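Local coordinates for gingipain R2 Pro-Domain (Porphyromonas gingivalis, PDB 4IEF), which forms the N-terminal pro-domain of an arginine-specific cysteine protease, where it probably inhibits the catalytic domain and supports its folding until it is cleaved away, at residues K27-M32 with E168-V173; Q48-T53 with I65-S70; G55-E60 with A99-V104; V83-S88 with G130-L135. All blocks are in the same frame, centred on the assembly; numbering follows the deposited sequence.

Contacts 1 and 2 are buried, whereas contacts 3 and 4 lie at the surface. Contact 1 is regular antiparallel strand pairing, with backbone hydrogen bonds and a salt bridge at one end. Contact 4 reaches the same sheet: its segment 83-88 pairs with the other edge of 168-173, and V170 N lies 2.7 Å from S87 O, yet its own two segments meet mainly through apolar side chains, without a hydrogen bond. Contact 2 also lacks hydrogen bonds, relying on proline and phenylalanine packing, and it touches contact 1 where M32 SD lies 3.6 Å from F52 CB. Contact 3, centred about 9 Å from contact 2, joins two irregular loops by one direct serine-to-carbonyl hydrogen bond and a water bridge that is weak on the N57 side.

Contact 1 of 4, residues K27-M32 with E168-V173; sequences KVQFRM and EIVVAV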
# COMPACT_ATOMS: atom_id res chain seq x y z
N LYS A 27 4.11 -23.30 15.13
CA LYS A 27 5.04 -23.11 16.23
C LYS A 27 5.99 -21.98 15.85
O LYS A 27 6.75 -22.11 14.89
CB LYS A 27 5.79 -24.42 16.55
CG LYS A 27 6.12 -24.61 18.02
CD LYS A 27 6.72 -25.99 18.26
CE LYS A 27 7.48 -26.06 19.56
NZ LYS A 27 8.21 -27.35 19.69
N VAL A 28 5.87 -20.83 16.54
CA VAL A 28 6.66 -19.64 16.23
C VAL A 28 7.61 -19.33 17.40
O VAL A 28 7.20 -19.28 18.56
CB VAL A 28 5.77 -18.41 15.86
CG1 VAL A 28 6.62 -17.21 15.43
CG2 VAL A 28 4.76 -18.76 14.77
N GLN A 29 8.89 -19.13 17.06
CA GLN A 29 9.93 -18.78 18.01
C GLN A 29 10.29 -17.30 17.89
O GLN A 29 10.55 -16.80 16.80
CB GLN A 29 11.18 -19.66 17.80
CG GLN A 29 12.45 -19.14 18.50
CD GLN A 29 13.63 -20.04 18.29
OE1 GLN A 29 13.69 -21.16 18.79
NE2 GLN A 29 14.62 -19.55 17.55
N PHE A 30 10.31 -16.62 19.03
CA PHE A 30 10.76 -15.25 19.16
C PHE A 30 12.07 -15.27 19.92
O PHE A 30 12.19 -16.00 20.92
CB PHE A 30 9.73 -14.35 19.88
CG PHE A 30 10.32 -13.05 20.39
CD1 PHE A 30 10.91 -12.99 21.66
CD2 PHE A 30 10.34 -11.91 19.60
CE1 PHE A 30 11.53 -11.81 22.10
CE2 PHE A 30 10.93 -10.72 20.06
CZ PHE A 30 11.51 -10.68 21.31
N ARG A 31 13.02 -14.44 19.50
CA ARG A 31 14.27 -14.25 20.20
C ARG A 31 14.57 -12.75 20.23
O ARG A 31 14.37 -12.07 19.22
CB ARG A 31 15.42 -15.06 19.60
CG ARG A 31 15.47 -16.49 20.13
CD ARG A 31 16.52 -17.31 19.41
NE ARG A 31 16.68 -18.63 20.03
CZ ARG A 31 17.42 -19.61 19.53
NH1 ARG A 31 18.07 -19.45 18.38
NH2 ARG A 31 17.52 -20.77 20.17
N MET A 32 14.96 -12.23 21.41
CA MET A 32 15.27 -10.82 21.60
C MET A 32 16.47 -10.42 20.73
O MET A 32 17.51 -11.09 20.76
CB MET A 32 15.53 -10.50 23.08
CG MET A 32 15.74 -9.01 23.37
SD MET A 32 14.35 -7.95 22.86
CE MET A 32 13.27 -8.15 24.28
N GLU A 168 13.88 -15.41 24.89
CA GLU A 168 13.27 -16.39 24.00
C GLU A 168 11.84 -16.71 24.43
O GLU A 168 11.57 -16.88 25.62
CB GLU A 168 14.10 -17.67 23.90
CG GLU A 168 13.64 -18.61 22.80
CD GLU A 168 14.33 -19.96 22.83
OE1 GLU A 168 15.25 -20.17 22.00
OE2 GLU A 168 13.96 -20.80 23.68
N ILE A 169 10.93 -16.77 23.45
CA ILE A 169 9.52 -17.15 23.61
C ILE A 169 9.14 -18.04 22.43
O ILE A 169 9.24 -17.62 21.28
CB ILE A 169 8.52 -15.95 23.74
CG1 ILE A 169 8.91 -14.93 24.84
CG2 ILE A 169 7.07 -16.47 23.94
CD1 ILE A 169 8.23 -13.54 24.71
N VAL A 170 8.67 -19.27 22.72
CA VAL A 170 8.18 -20.18 21.69
C VAL A 170 6.70 -20.39 21.95
O VAL A 170 6.31 -20.80 23.06
CB VAL A 170 8.96 -21.53 21.59
CG1 VAL A 170 8.41 -22.38 20.44
CG2 VAL A 170 10.45 -21.29 21.40
N VAL A 171 5.86 -20.07 20.95
CA VAL A 171 4.41 -20.22 21.08
C VAL A 171 3.87 -21.27 20.10
O VAL A 171 4.41 -21.45 19.01
CB VAL A 171 3.63 -18.88 20.93
CG1 VAL A 171 4.01 -17.90 22.04
CG2 VAL A 171 3.81 -18.25 19.55
N ALA A 172 2.78 -21.92 20.51
CA ALA A 172 2.03 -22.86 19.69
C ALA A 172 0.65 -22.25 19.42
O ALA A 172 -0.11 -21.98 20.36
CB ALA A 172 1.91 -24.21 20.40
N VAL A 173 0.37 -21.96 18.15
CA VAL A 173 -0.91 -21.40 17.73
C VAL A 173 -1.70 -22.55 17.11
O VAL A 173 -1.32 -23.07 16.06
CB VAL A 173 -0.78 -20.15 16.81
CG1 VAL A 173 -2.15 -19.65 16.35
CG2 VAL A 173 -0.01 -19.03 17.52
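V28 and F30 pair with V171 and I169 in a buried antiparallel β-ladder that joins strand 25-31 to strand 162-176 within the main sheet. The short axes run 167° apart and approach to 4.6 Å. Two reciprocal rings of backbone hydrogen bonds define the register: V28 and V171 exchange N-H and carbonyl in both directions, as do F30 and I169, where F30 N to I169 O is 2.7 Å. K27, Q29 and R31 fall opposite A172, V170 and E168 in non-hydrogen-bonded pairs.

On the face of V28 and F30, V28 CB meets V171 CG2 at 4.2 Å, and I169 CD1 reaches F30 CD1 at 4.1 Å; F151 meets the F30 ring from outside the pair. On the other face, V170 CG2 rests on Q29 CB at 4.0 Å while V170 CG1 touches K27 CE.

That second face ends in a salt bridge. E168 CG is anti to its backbone N (chi1 -170°) and packs beside R31 CG at 3.9 Å. The guanidinium grips a single oxygen side-on: R31 NE to E168 OE1 is 2.9 Å and R31 NH2 to E168 OE1 is 3.0 Å. NE uses the anti lone pair of OE1. The guanidinium and carboxylate planes are 11° apart, and Q29 NE2 sits over one guanidinium face, near its rim. The alternation of hydrogen-bonded and non-hydrogen-bonded pairs is characteristic of an antiparallel β-ladder.

Contact 2 of 4, residues Q48-T53 with I65-S70; sequences QVPTFT and ILPILS
P50 and F52 pack against I65, P67 and L69 where two extended segments run side by side, their overall directions differing by 9°, without a hydrogen bond between them. The arrangement is packing of an extended segment containing P67, leading into strand 69-74, against the end of the two-stranded antiparallel sheet formed by 36-42 and 45-51.

The tight part is centred on the two prolines. The P50 ring leans on the backbone of the other segment, its CG 3.3 Å from I65 O, and the P67 ring returns the approach, with CG 3.3 Å from P50 O. Each proline thus lies against a peptide carbonyl, and neither has an N-H to donate. P50 CD also meets I65 CG2 at 4.0 Å. The buried V49 touches I65 CD1 through CG2 and packs as well on an apolar side chain of a neighbouring protein chain.

Two residues on, F52 has CG between the backbone N and the carbonyl carbon (chi1 62°). P67 O and L69 CB both lie near the plane of its ring, at the edge, and F52 CE2 is 3.7 Å from P67 CB. Strand 144-157 backs this region through P153 and L154.

The other side is looser. T51 and T53, both partly exposed, project their CB atoms away from 65-70, and T53 OG1 bonds to D33 instead. Near T53 a side-chain methyl meets a backbone carbonyl, L69 CD1 to T53 O at 3.7 Å.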
# COMPACT_ATOMS: atom_id res chain seq x y z
N GLN A 48 13.55 5.14 30.85
CA GLN A 48 14.07 4.44 29.68
C GLN A 48 12.98 4.05 28.69
O GLN A 48 11.96 3.48 29.08
CB GLN A 48 14.85 3.18 30.11
CG GLN A 48 16.06 3.43 31.03
CD GLN A 48 17.10 4.36 30.44
OE1 GLN A 48 17.46 4.27 29.27
NE2 GLN A 48 17.60 5.28 31.25
N VAL A 49 13.22 4.35 27.41
CA VAL A 49 12.34 3.96 26.31
C VAL A 49 12.98 2.71 25.68
O VAL A 49 14.03 2.81 25.05
CB VAL A 49 12.06 5.09 25.26
CG1 VAL A 49 11.27 4.55 24.07
CG2 VAL A 49 11.34 6.26 25.89
N PRO A 50 12.40 1.51 25.89
CA PRO A 50 12.99 0.30 25.30
C PRO A 50 12.70 0.18 23.80
O PRO A 50 11.62 0.56 23.35
CB PRO A 50 12.34 -0.84 26.08
CG PRO A 50 11.44 -0.20 27.11
CD PRO A 50 11.17 1.19 26.64
N THR A 51 13.68 -0.32 23.03
CA THR A 51 13.58 -0.57 21.59
C THR A 51 14.27 -1.87 21.24
O THR A 51 15.31 -2.18 21.82
CB THR A 51 14.16 0.59 20.74
OG1 THR A 51 15.48 0.92 21.20
CG2 THR A 51 13.28 1.82 20.71
N PHE A 52 13.71 -2.63 20.28
CA PHE A 52 14.31 -3.86 19.77
C PHE A 52 13.88 -4.05 18.32
O PHE A 52 12.87 -3.46 17.91
CB PHE A 52 13.99 -5.10 20.65
CG PHE A 52 12.54 -5.52 20.79
CD1 PHE A 52 11.94 -6.35 19.85
CD2 PHE A 52 11.81 -5.17 21.92
CE1 PHE A 52 10.61 -6.78 20.00
CE2 PHE A 52 10.48 -5.60 22.07
CZ PHE A 52 9.89 -6.39 21.11
N THR A 53 14.65 -4.83 17.55
CA THR A 53 14.37 -5.11 16.13
C THR A 53 12.93 -5.64 15.96
O THR A 53 12.54 -6.61 16.63
CB THR A 53 15.40 -6.07 15.54
OG1 THR A 53 16.70 -5.72 16.01
CG2 THR A 53 15.38 -6.08 14.02
N ILE A 65 6.04 1.82 28.40
CA ILE A 65 6.37 1.56 26.99
C ILE A 65 7.01 0.18 26.96
O ILE A 65 8.14 0.00 27.42
CB ILE A 65 7.27 2.64 26.33
CG1 ILE A 65 6.55 4.00 26.28
CG2 ILE A 65 7.74 2.19 24.91
CD1 ILE A 65 7.43 5.20 25.98
N LEU A 66 6.24 -0.81 26.52
CA LEU A 66 6.71 -2.19 26.47
C LEU A 66 6.44 -2.72 25.06
O LEU A 66 5.39 -3.32 24.81
CB LEU A 66 6.05 -3.02 27.58
CG LEU A 66 6.33 -2.53 29.02
CD1 LEU A 66 5.28 -3.01 30.00
CD2 LEU A 66 7.76 -2.86 29.47
N PRO A 67 7.39 -2.46 24.13
CA PRO A 67 7.20 -2.86 22.72
C PRO A 67 6.92 -4.34 22.53
O PRO A 67 7.38 -5.18 23.29
CB PRO A 67 8.53 -2.49 22.05
CG PRO A 67 9.06 -1.40 22.89
CD PRO A 67 8.67 -1.73 24.29
N ILE A 68 6.12 -4.63 21.49
CA ILE A 68 5.72 -5.97 21.10
C ILE A 68 6.21 -6.30 19.68
O ILE A 68 6.55 -5.39 18.92
CB ILE A 68 4.17 -6.16 21.22
CG1 ILE A 68 3.39 -5.32 20.17
CG2 ILE A 68 3.65 -5.93 22.67
CD1 ILE A 68 2.04 -5.94 19.75
N LEU A 69 6.23 -7.58 19.34
CA LEU A 69 6.57 -8.05 18.01
C LEU A 69 5.36 -8.82 17.49
O LEU A 69 4.87 -9.72 18.17
CB LEU A 69 7.85 -8.90 17.99
CG LEU A 69 8.41 -9.20 16.61
CD1 LEU A 69 9.91 -9.20 16.64
CD2 LEU A 69 7.87 -10.53 16.05
N SER A 70 4.88 -8.45 16.30
CA SER A 70 3.70 -9.07 15.71
C SER A 70 4.01 -9.75 14.38
O SER A 70 4.79 -9.23 13.58
CB SER A 70 2.61 -8.02 15.50
OG SER A 70 2.20 -7.45 16.73

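Contact 3 of 4, residues G55-E60 with A99-V104; sequences GVNISE and APSKGV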
# COMPACT_ATOMS: atom_id res chain seq x y z
N GLY A 55 10.30 -4.32 17.01
CA GLY A 55 9.53 -3.96 18.19
C GLY A 55 8.67 -2.74 17.92
O GLY A 55 9.14 -1.77 17.33
N VAL A 56 7.39 -2.80 18.33
CA VAL A 56 6.43 -1.71 18.11
C VAL A 56 5.72 -1.36 19.44
O VAL A 56 5.25 -2.25 20.14
CB VAL A 56 5.42 -2.09 16.99
CG1 VAL A 56 4.13 -1.26 17.06
CG2 VAL A 56 6.06 -1.98 15.61
N ASN A 57 5.64 -0.07 19.75
CA ASN A 57 4.97 0.42 20.94
C ASN A 57 3.50 0.71 20.63
O ASN A 57 3.19 1.65 19.89
CB ASN A 57 5.70 1.66 21.51
CG ASN A 57 4.93 2.49 22.52
OD1 ASN A 57 4.13 2.00 23.33
ND2 ASN A 57 5.18 3.78 22.51
N ILE A 58 2.60 -0.12 21.19
CA ILE A 58 1.15 0.01 21.09
C ILE A 58 0.56 0.13 22.51
O ILE A 58 -0.65 -0.02 22.71
CB ILE A 58 0.48 -1.13 20.26
CG1 ILE A 58 0.92 -2.52 20.72
CG2 ILE A 58 0.70 -0.95 18.77
CD1 ILE A 58 -0.07 -3.23 21.67
N SER A 59 1.43 0.41 23.50
CA SER A 59 1.08 0.56 24.91
C SER A 59 0.16 1.77 25.12
O SER A 59 0.40 2.83 24.55
CB SER A 59 2.32 0.71 25.77
OG SER A 59 3.26 -0.32 25.52
N GLU A 60 -0.89 1.57 25.92
CA GLU A 60 -1.89 2.57 26.30
C GLU A 60 -1.21 3.76 26.98
O GLU A 60 -0.25 3.56 27.74
CB GLU A 60 -2.92 1.91 27.24
CG GLU A 60 -4.10 2.77 27.66
CD GLU A 60 -4.95 2.22 28.79
OE1 GLU A 60 -4.82 1.02 29.12
OE2 GLU A 60 -5.75 3.00 29.35
N ALA A 99 9.81 4.43 30.84
CA ALA A 99 9.05 5.61 30.43
C ALA A 99 7.57 5.28 30.16
O ALA A 99 7.28 4.21 29.62
CB ALA A 99 9.68 6.23 29.20
N PRO A 100 6.63 6.19 30.51
CA PRO A 100 5.21 5.91 30.24
C PRO A 100 4.87 6.23 28.78
O PRO A 100 5.46 7.12 28.17
CB PRO A 100 4.49 6.83 31.22
CG PRO A 100 5.41 7.98 31.39
CD PRO A 100 6.81 7.51 31.15
N SER A 101 3.91 5.49 28.22
CA SER A 101 3.51 5.70 26.83
C SER A 101 2.77 7.01 26.64
O SER A 101 1.99 7.43 27.50
CB SER A 101 2.65 4.54 26.34
OG SER A 101 2.34 4.69 24.97
N LYS A 102 3.04 7.67 25.50
CA LYS A 102 2.38 8.90 25.09
C LYS A 102 1.08 8.56 24.35
O LYS A 102 0.27 9.45 24.06
CB LYS A 102 3.31 9.73 24.17
CG LYS A 102 4.48 10.37 24.88
CD LYS A 102 5.26 11.26 23.93
CE LYS A 102 6.52 11.77 24.57
NZ LYS A 102 7.24 12.73 23.69
N GLY A 103 0.89 7.27 24.07
CA GLY A 103 -0.27 6.75 23.36
C GLY A 103 -0.19 7.06 21.88
O GLY A 103 0.90 7.33 21.35
N VAL A 104 -1.35 7.02 21.21
CA VAL A 104 -1.44 7.34 19.79
C VAL A 104 -1.33 8.86 19.66
O VAL A 104 -2.14 9.60 20.23
CB VAL A 104 -2.71 6.77 19.11
CG1 VAL A 104 -2.81 7.22 17.65
CG2 VAL A 104 -2.75 5.25 19.20
O HOH W 1 5.14 6.83 23.65
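S101 holds OG anti to its backbone N (chi1 -176°), which brings the hydroxyl to S59 O, while N57 has CG likewise anti to N (chi1 164°), on the side of S101, with N57 OD1 3.6 Å from S101 OG. An Asx turn at N57 and an ST turn at S101 therefore meet in a contact between irregular loops: segment 55-60 precedes strand 69-74, and the loop holding 99-104 comes after strand 79-93.

The bond across the contact runs from S101 OG to S59 O at 2.7 Å, with the hydroxyl above the carbonyl plane, 46° out of it. The same OG accepts from G103 N at 3.1 Å, closing the ST turn. One oxygen thus folds its own loop and ties it to the other. In the partner loop N57 OD1 accepts from S59 N at 3.1 Å, and this Asx turn fixes the peptide that precedes the S59 carbonyl bonded to S101.

Other contacts are few: S59 CB meets S101 CB at 3.9 Å, and E60 O lies 3.4 Å from S101 CB. Backbone bonds from S101 to G62 and T63 extend the link between the loops, and S59 OG bonds to L66 N. Side chains of V56, K102 and V104 pack on a neighbouring protein chain. A water completes the join, accepting a hydrogen bond from K102 N at 2.9 Å and a weak one from N57 ND2 at 3.3 Å.

Contact 4 of 4, residues V83-S88 with G130-L135; sequences VEVVSS and GEIATL
V83 and V85 meet I132, A133 and L135 between two strands of the same antiparallel sheet that are not paired with each other. Strand 79-93 is bonded to 162-176, and 133-141 to 144-157; between 83-88 and 133-135 the axes stay 7.0 Å apart at closest, running at 160°, with no hydrogen bond across. The spacing and the absence of backbone bonds mark side-chain packing between non-paired strands, not a ladder.

A classic β-bulge shapes strand 79-93: V86 and S87 both face V170 of strand 162-176. The extra residue resets the alternation, and V83, V85 and S88 all direct their CB atoms toward the partner segment.

V83 and L135 slide past each other in opposite directions. With V83 CG1 between the backbone N and the carbonyl carbon (chi1 60°), that methyl rests 3.8 Å from L135 CG, while V83 CG2 lies 4.2 Å from A133 CB. L135 CD1 lies 3.8 Å from V83 N. V149 lies against both V83 and L135, extending this apolar patch onto strand 144-157.

V85 crosses I132 at about a right angle. Its CG2 touches I132 CG1 at 3.7 Å and A133 CB at 3.8 Å, bridging two consecutive residues, and CG1 reaches I132 CD1. A133 also packs on V171 of strand 162-176, the strand that pairs with 79-93. T134 points its CB away, and its OG1 bonds to N150. Beyond the bulge, the exposed S88 ends the contact, its CB 4.0 Å from I132 CD1.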
# COMPACT_ATOMS: atom_id res chain seq x y z
N VAL A 83 -3.42 -19.38 21.65
CA VAL A 83 -1.98 -19.25 21.68
C VAL A 83 -1.49 -19.75 23.05
O VAL A 83 -2.02 -19.36 24.09
CB VAL A 83 -1.48 -17.83 21.31
CG1 VAL A 83 -2.03 -16.76 22.26
CG2 VAL A 83 0.04 -17.78 21.21
N GLU A 84 -0.51 -20.67 23.03
CA GLU A 84 0.08 -21.24 24.23
C GLU A 84 1.57 -21.04 24.21
O GLU A 84 2.21 -21.31 23.18
CB GLU A 84 -0.22 -22.74 24.37
CG GLU A 84 -1.68 -23.13 24.23
CD GLU A 84 -1.98 -24.50 24.80
OE1 GLU A 84 -2.45 -24.55 25.96
OE2 GLU A 84 -1.75 -25.52 24.11
N VAL A 85 2.14 -20.59 25.33
CA VAL A 85 3.58 -20.42 25.47
C VAL A 85 4.12 -21.80 25.83
O VAL A 85 3.85 -22.29 26.93
CB VAL A 85 3.95 -19.32 26.51
CG1 VAL A 85 5.45 -19.31 26.81
CG2 VAL A 85 3.48 -17.96 26.02
N VAL A 86 4.83 -22.45 24.89
CA VAL A 86 5.36 -23.80 25.13
C VAL A 86 6.79 -23.72 25.70
O VAL A 86 7.24 -24.67 26.35
CB VAL A 86 5.28 -24.73 23.89
CG1 VAL A 86 3.82 -25.06 23.56
CG2 VAL A 86 5.99 -24.15 22.67
N SER A 87 7.48 -22.59 25.49
CA SER A 87 8.85 -22.36 25.95
C SER A 87 9.08 -20.85 26.15
O SER A 87 8.65 -20.05 25.32
CB SER A 87 9.85 -22.95 24.95
OG SER A 87 11.19 -22.61 25.24
N SER A 88 9.73 -20.49 27.27
CA SER A 88 10.06 -19.10 27.61
C SER A 88 11.30 -19.04 28.50
O SER A 88 11.55 -19.96 29.28
CB SER A 88 8.89 -18.39 28.28
OG SER A 88 8.59 -18.93 29.55
N GLY A 130 1.01 -8.14 31.25
CA GLY A 130 0.51 -9.34 31.94
C GLY A 130 0.78 -10.62 31.18
O GLY A 130 1.34 -11.56 31.73
N GLU A 131 0.36 -10.66 29.90
CA GLU A 131 0.54 -11.81 29.00
C GLU A 131 1.78 -11.60 28.14
O GLU A 131 2.00 -10.49 27.64
CB GLU A 131 -0.70 -12.03 28.09
CG GLU A 131 -2.06 -12.17 28.77
CD GLU A 131 -2.26 -13.22 29.84
OE1 GLU A 131 -2.88 -12.89 30.88
OE2 GLU A 131 -1.86 -14.38 29.62
N ILE A 132 2.58 -12.65 27.94
CA ILE A 132 3.79 -12.56 27.13
C ILE A 132 3.47 -12.92 25.66
O ILE A 132 4.31 -12.69 24.79
CB ILE A 132 4.99 -13.37 27.70
CG1 ILE A 132 4.76 -14.89 27.67
CG2 ILE A 132 5.37 -12.88 29.11
CD1 ILE A 132 6.04 -15.70 27.64
N ALA A 133 2.25 -13.45 25.40
CA ALA A 133 1.78 -13.81 24.06
C ALA A 133 0.25 -13.69 23.95
O ALA A 133 -0.48 -14.19 24.81
CB ALA A 133 2.22 -15.22 23.71
N THR A 134 -0.21 -13.01 22.89
CA THR A 134 -1.64 -12.81 22.60
C THR A 134 -1.94 -13.01 21.10
O THR A 134 -1.02 -13.07 20.28
CB THR A 134 -2.12 -11.41 23.02
OG1 THR A 134 -1.49 -10.42 22.19
CG2 THR A 134 -1.95 -11.12 24.52
N LEU A 135 -3.23 -13.08 20.76
CA LEU A 135 -3.71 -13.15 19.39
C LEU A 135 -4.57 -11.93 19.10
O LEU A 135 -5.37 -11.53 19.96
CB LEU A 135 -4.52 -14.43 19.11
CG LEU A 135 -3.76 -15.75 18.98
CD1 LEU A 135 -4.71 -16.91 19.00
CD2 LEU A 135 -2.94 -15.80 17.69